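Local atomic coordinates of cyclic nucleotide-binding protein (Brucella abortus biovar 1, PDB entry 5D1I), a protein that is of unknown function but carries a cyclic nucleotide-binding domain of the cupin clan and may act as a DNA-binding transcription factor. Residues V21-S26 and S119-I124. Sequence-based numbering, arbitrary orientation.
Sequences VGLFES and SIFRRI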
loop_
_atom_site.group_PDB
_atom_site.type_symbol
_atom_site.label_atom_id
_atom_site.label_comp_id
_atom_site.label_asym_id
_atom_site.label_seq_id
_atom_site.Cartn_x
_atom_site.Cartn_y
_atom_site.Cartn_z
ATOM N N VAL A 21 -2.396 0.100 3.849
ATOM C CA VAL A 21 -1.933 -0.836 2.828
ATOM C C VAL A 21 -3.074 -1.226 1.894
ATOM O O VAL A 21 -4.153 -1.586 2.348
ATOM C CB VAL A 21 -1.329 -2.092 3.478
ATOM C CG1 VAL A 21 -0.933 -3.108 2.430
ATOM C CG2 VAL A 21 -0.131 -1.709 4.326
ATOM N N GLY A 22 -2.833 -1.135 0.588
ATOM C CA GLY A 22 -3.856 -1.409 -0.409
ATOM C C GLY A 22 -4.564 -2.741 -0.247
ATOM O O GLY A 22 -5.790 -2.827 -0.363
ATOM N N LEU A 23 -3.797 -3.785 0.036
ATOM C CA LEU A 23 -4.366 -5.122 0.171
ATOM C C LEU A 23 -5.253 -5.248 1.411
ATOM O O LEU A 23 -6.154 -6.082 1.447
ATOM C CB LEU A 23 -3.247 -6.163 0.212
ATOM C CG LEU A 23 -3.622 -7.621 -0.052
ATOM C CD1 LEU A 23 -4.369 -7.745 -1.370
ATOM C CD2 LEU A 23 -2.369 -8.489 -0.059
ATOM N N PHE A 24 -5.004 -4.415 2.421
ATOM C CA PHE A 24 -5.745 -4.498 3.681
ATOM C C PHE A 24 -6.817 -3.419 3.766
ATOM O O PHE A 24 -7.448 -3.251 4.811
ATOM C CB PHE A 24 -4.795 -4.374 4.883
ATOM C CG PHE A 24 -3.591 -5.269 4.804
ATOM C CD1 PHE A 24 -3.676 -6.521 4.216
ATOM C CD2 PHE A 24 -2.371 -4.855 5.309
ATOM C CE1 PHE A 24 -2.568 -7.342 4.133
ATOM C CE2 PHE A 24 -1.260 -5.675 5.231
ATOM C CZ PHE A 24 -1.360 -6.919 4.643
ATOM N N GLU A 25 -7.017 -2.708 2.656
ATOM C CA GLU A 25 -7.944 -1.573 2.573
ATOM C C GLU A 25 -9.328 -1.821 3.166
ATOM O O GLU A 25 -9.836 -1.002 3.930
ATOM C CB GLU A 25 -8.121 -1.143 1.110
ATOM C CG GLU A 25 -9.248 -0.125 0.906
ATOM C CD GLU A 25 -9.791 -0.096 -0.519
ATOM O OE1 GLU A 25 -9.352 -0.914 -1.363
ATOM O OE2 GLU A 25 -10.671 0.749 -0.791
ATOM N N SER A 26 -9.943 -2.939 2.804
ATOM C CA SER A 26 -11.331 -3.186 3.179
ATOM C C SER A 26 -11.480 -3.922 4.510
ATOM O O SER A 26 -12.590 -4.291 4.894
ATOM C CB SER A 26 -12.035 -3.979 2.079
ATOM O OG SER A 26 -11.388 -5.219 1.863
ATOM N N SER A 119 0.581 -17.068 5.247
ATOM C CA SER A 119 -0.302 -17.920 6.046
ATOM C C SER A 119 -1.194 -17.124 7.006
ATOM O O SER A 119 -2.371 -17.447 7.173
ATOM C CB SER A 119 0.516 -18.948 6.830
ATOM O OG SER A 119 1.240 -18.333 7.879
ATOM N N ILE A 120 -0.641 -16.088 7.631
ATOM C CA ILE A 120 -1.423 -15.251 8.533
ATOM C C ILE A 120 -2.512 -14.532 7.758
ATOM O O ILE A 120 -3.677 -14.538 8.154
ATOM C CB ILE A 120 -0.544 -14.219 9.275
ATOM C CG1 ILE A 120 0.199 -14.891 10.428
ATOM C CG2 ILE A 120 -1.392 -13.083 9.831
ATOM C CD1 ILE A 120 -0.717 -15.396 11.524
ATOM N N PHE A 121 -2.122 -13.919 6.645
ATOM C CA PHE A 121 -3.060 -13.230 5.772
ATOM C C PHE A 121 -4.201 -14.150 5.360
ATOM O O PHE A 121 -5.371 -13.765 5.407
ATOM C CB PHE A 121 -2.331 -12.695 4.538
ATOM C CG PHE A 121 -3.226 -11.998 3.555
ATOM C CD1 PHE A 121 -3.792 -10.773 3.861
ATOM C CD2 PHE A 121 -3.485 -12.561 2.316
ATOM C CE1 PHE A 121 -4.615 -10.123 2.953
ATOM C CE2 PHE A 121 -4.304 -11.915 1.403
ATOM C CZ PHE A 121 -4.869 -10.693 1.726
ATOM N N ARG A 122 -3.854 -15.376 4.982
ATOM C CA ARG A 122 -4.843 -16.360 4.554
ATOM C C ARG A 122 -5.829 -16.714 5.669
ATOM O O ARG A 122 -7.035 -16.808 5.430
ATOM C CB ARG A 122 -4.154 -17.638 4.059
ATOM C CG ARG A 122 -5.114 -18.628 3.405
ATOM C CD ARG A 122 -4.712 -20.077 3.639
ATOM N NE ARG A 122 -4.971 -20.506 5.010
ATOM C CZ ARG A 122 -4.038 -20.943 5.852
ATOM N NH1 ARG A 122 -2.772 -21.020 5.468
ATOM N NH2 ARG A 122 -4.373 -21.310 7.082
ATOM N N ARG A 123 -5.311 -16.915 6.881
ATOM C CA ARG A 123 -6.140 -17.291 8.029
ATOM C C ARG A 123 -7.194 -16.234 8.335
ATOM O O ARG A 123 -8.310 -16.554 8.738
ATOM C CB ARG A 123 -5.281 -17.520 9.276
ATOM C CG ARG A 123 -4.403 -18.758 9.240
ATOM C CD ARG A 123 -3.689 -18.956 10.572
ATOM N NE ARG A 123 -4.573 -19.510 11.596
ATOM C CZ ARG A 123 -4.307 -19.506 12.898
ATOM N NH1 ARG A 123 -3.179 -18.961 13.342
ATOM N NH2 ARG A 123 -5.168 -20.039 13.757
ATOM N N ILE A 124 -6.835 -14.970 8.150
ATOM C CA ILE A 124 -7.761 -13.882 8.425
ATOM C C ILE A 124 -8.926 -13.900 7.440
ATOM O O ILE A 124 -10.067 -13.633 7.808
ATOM C CB ILE A 124 -7.047 -12.523 8.375
ATOM C CG1 ILE A 124 -5.940 -12.488 9.429
ATOM C CG2 ILE A 124 -8.031 -11.385 8.598
ATOM C CD1 ILE A 124 -5.400 -11.125 9.695
#
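Phe24 and Phe121 make the aromatic half of this contact, an oblique pair with ring centroids 5.9 Å apart and planes inclined at 45°. CE1 of Phe121 comes to the edge of the Phe24 ring, in its plane, while Phe24 CE1 approaches the Phe121 ring obliquely, 3.6 Å from Phe121 CE1. Phe121 reaches across because its CG is anti to the backbone N (chi1 178°), which sends the ring off the helix toward residues 21-26.

The aliphatic half belongs to Leu23. Its CD2 sits 4.3 Å from the centroid of the Phe121 ring, 30° off the normal, an off-centre CH-pi contact, while Leu23 CG touches Phe121 CZ at 3.8 Å. Phe24 takes the CD1-CE1 side of the Phe121 ring and Leu23 its CZ end, with CE1 between them.

In the fold, this joins the 3-10 turn 22-24, between helices 11-18 and 29-38, to helix 118-124, which directly follows the last strand of the beta barrel, as in cyclic nucleotide-binding domains. The Phe27 ring meets that of Phe24, Phe27 also touches the Phe121 side chain, and Leu35 of helix 29-38 packs against Phe24.

Polar bonds stay within each segment or run outward, none crossing between the two. Phe24 N donates to Val21 O at 3.0 Å, closing the turn, and Leu23 N is hydrogen-bonded to Glu92 OE2. Glu25 OE1 accepts a hydrogen bond from Gly91 N of the second subunit.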